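Side-chain contact in ankyrin repeat domain protein (Legionella pneumophila subsp. pneumophila, PDB 6MCA), which is a bacterial effector with ankyrin repeats and a cysteine protease-like region that interacts with the host LARP7 component of the 7SK snRNP complex: residues Arg201-Tyr206 and Pro216-Ile221. Residues are numbered along the deposited sequence; the frame is centred on the assembly and turned at random.
Sequences RFISSY and PYIHNI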
loop_
_atom_site.group_PDB
_atom_site.type_symbol
_atom_site.label_atom_id
_atom_site.label_comp_id
_atom_site.label_asym_id
_atom_site.label_seq_id
_atom_site.Cartn_x
_atom_site.Cartn_y
_atom_site.Cartn_z
ATOM N N ARG A 201 10.271 10.056 4.846
ATOM C CA ARG A 201 10.394 11.331 4.146
ATOM C C ARG A 201 9.921 12.490 5.012
ATOM O O ARG A 201 10.467 13.597 4.920
ATOM C CB ARG A 201 9.602 11.294 2.841
ATOM C CG ARG A 201 10.061 10.233 1.863
ATOM C CD ARG A 201 9.176 10.206 0.627
ATOM N NE ARG A 201 9.635 9.218 -0.344
ATOM C CZ ARG A 201 10.603 9.435 -1.226
ATOM N NH1 ARG A 201 11.218 10.608 -1.263
ATOM N NH2 ARG A 201 10.957 8.477 -2.072
ATOM N N PHE A 202 8.915 12.255 5.855
ATOM C CA PHE A 202 8.344 13.319 6.669
ATOM C C PHE A 202 9.346 13.825 7.694
ATOM O O PHE A 202 9.585 15.034 7.795
ATOM C CB PHE A 202 7.074 12.811 7.352
ATOM C CG PHE A 202 6.435 13.808 8.270
ATOM C CD1 PHE A 202 5.913 14.992 7.777
ATOM C CD2 PHE A 202 6.347 13.556 9.629
ATOM C CE1 PHE A 202 5.320 15.909 8.623
ATOM C CE2 PHE A 202 5.754 14.468 10.480
ATOM C CZ PHE A 202 5.240 15.646 9.977
ATOM N N ILE A 203 9.959 12.914 8.458
ATOM C CA ILE A 203 10.920 13.341 9.475
ATOM C C ILE A 203 12.243 13.798 8.880
ATOM O O ILE A 203 13.125 14.245 9.623
ATOM C CB ILE A 203 11.189 12.226 10.506
ATOM C CG1 ILE A 203 11.775 10.992 9.831
ATOM C CG2 ILE A 203 9.909 11.865 11.243
ATOM C CD1 ILE A 203 12.052 9.859 10.796
ATOM N N SER A 204 12.405 13.715 7.561
ATOM C CA SER A 204 13.617 14.156 6.889
ATOM C C SER A 204 13.428 15.454 6.121
ATOM O O SER A 204 14.378 15.932 5.493
ATOM C CB SER A 204 14.113 13.068 5.937
ATOM O OG SER A 204 13.320 13.013 4.765
ATOM N N SER A 205 12.228 16.022 6.132
ATOM C CA SER A 205 11.976 17.269 5.430
ATOM C C SER A 205 12.457 18.449 6.265
ATOM O O SER A 205 12.367 18.433 7.496
ATOM C CB SER A 205 10.485 17.414 5.121
ATOM O OG SER A 205 10.231 18.560 4.325
ATOM N N TYR A 206 12.985 19.470 5.587
ATOM C CA TYR A 206 13.368 20.696 6.281
ATOM C C TYR A 206 12.164 21.319 6.977
ATOM O O TYR A 206 12.234 21.699 8.154
ATOM C CB TYR A 206 13.990 21.685 5.294
ATOM C CG TYR A 206 15.371 21.305 4.809
ATOM C CD1 TYR A 206 16.314 20.775 5.681
ATOM C CD2 TYR A 206 15.734 21.480 3.480
ATOM C CE1 TYR A 206 17.580 20.430 5.242
ATOM C CE2 TYR A 206 16.997 21.138 3.031
ATOM C CZ TYR A 206 17.916 20.613 3.915
ATOM O OH TYR A 206 19.172 20.270 3.471
ATOM N N PRO A 216 12.026 10.540 17.644
ATOM C CA PRO A 216 12.296 9.204 18.212
ATOM C C PRO A 216 11.083 8.286 18.246
ATOM O O PRO A 216 11.159 7.149 17.759
ATOM C CB PRO A 216 12.810 9.533 19.619
ATOM C CG PRO A 216 13.471 10.844 19.461
ATOM C CD PRO A 216 12.624 11.603 18.477
ATOM N N TYR A 217 9.961 8.753 18.804
ATOM C CA TYR A 217 8.749 7.939 18.845
ATOM C C TYR A 217 8.364 7.460 17.451
ATOM O O TYR A 217 8.123 6.267 17.234
ATOM C CB TYR A 217 7.604 8.736 19.475
ATOM C CG TYR A 217 7.659 8.818 20.985
ATOM C CD1 TYR A 217 8.706 8.247 21.695
ATOM C CD2 TYR A 217 6.659 9.463 21.700
ATOM C CE1 TYR A 217 8.759 8.318 23.075
ATOM C CE2 TYR A 217 6.702 9.540 23.080
ATOM C CZ TYR A 217 7.753 8.966 23.761
ATOM O OH TYR A 217 7.800 9.040 25.135
ATOM N N ILE A 218 8.326 8.387 16.487
ATOM C CA ILE A 218 8.043 8.029 15.100
ATOM C C ILE A 218 8.966 6.909 14.641
ATOM O O ILE A 218 8.522 5.933 14.020
ATOM C CB ILE A 218 8.165 9.269 14.194
ATOM C CG1 ILE A 218 7.127 10.321 14.590
ATOM C CG2 ILE A 218 8.014 8.881 12.731
ATOM C CD1 ILE A 218 7.055 11.499 13.642
ATOM N N HIS A 219 10.259 7.018 14.964
ATOM C CA HIS A 219 11.210 5.973 14.602
ATOM C C HIS A 219 10.713 4.608 15.057
ATOM O O HIS A 219 10.636 3.663 14.260
ATOM C CB HIS A 219 12.582 6.274 15.210
ATOM C CG HIS A 219 13.395 7.247 14.414
ATOM N ND1 HIS A 219 14.129 8.257 14.999
ATOM C CD2 HIS A 219 13.593 7.364 13.080
ATOM C CE1 HIS A 219 14.741 8.955 14.060
ATOM N NE2 HIS A 219 14.432 8.433 12.886
ATOM N N ASN A 220 10.323 4.504 16.331
ATOM C CA ASN A 220 9.818 3.237 16.848
ATOM C C ASN A 220 8.650 2.742 16.009
ATOM O O ASN A 220 8.610 1.570 15.610
ATOM C CB ASN A 220 9.409 3.395 18.312
ATOM C CG ASN A 220 10.587 3.687 19.216
ATOM O OD1 ASN A 220 11.705 3.242 18.960
ATOM N ND2 ASN A 220 10.342 4.438 20.284
ATOM N N ILE A 221 7.711 3.640 15.694
ATOM C CA ILE A 221 6.571 3.267 14.859
ATOM C C ILE A 221 7.063 2.660 13.554
ATOM O O ILE A 221 6.626 1.575 13.147
ATOM C CB ILE A 221 5.663 4.485 14.615
ATOM C CG1 ILE A 221 5.066 4.977 15.936
ATOM C CG2 ILE A 221 4.560 4.142 13.628
ATOM C CD1 ILE A 221 4.226 6.230 15.802
#
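I203 splits its two branches between I218 and H219, neighbours on helix 215-233. Its CG2 methyl meets the I218 side chain, 3.7 Å from I218 CD1 and 3.8 Å from I218 CG2. The two isoleucines pass alongside each other, pointing in opposite directions. On the other branch, I203 CD1 lies 3.5 Å from H219 NE2 and 3.7 Å from H219 CD2, and the approach to the ring is oblique. I203 CG1 sits between its backbone N and carbonyl carbon (chi1 61°), which leaves CG2 beside the N and sends the longer branch toward the histidine. No hydrogen bond crosses this contact, so it rests on van der Waals packing. Burial falls off from I218, which is buried and also touches L379 of helix 373-399, to H219, which is exposed. F215 and M222 of helix 215-233 also touch I203. I203 lies in a type I turn from F202 to S205, at the C-terminal side of helix 188-202. S204 OG reaches back to R201 O, 2.9 Å away, and donates a hydrogen bond from above the carbonyl plane. The arrangement is a small apolar contact between two consecutive helices, 188-202 and 215-233, joined by a short connection.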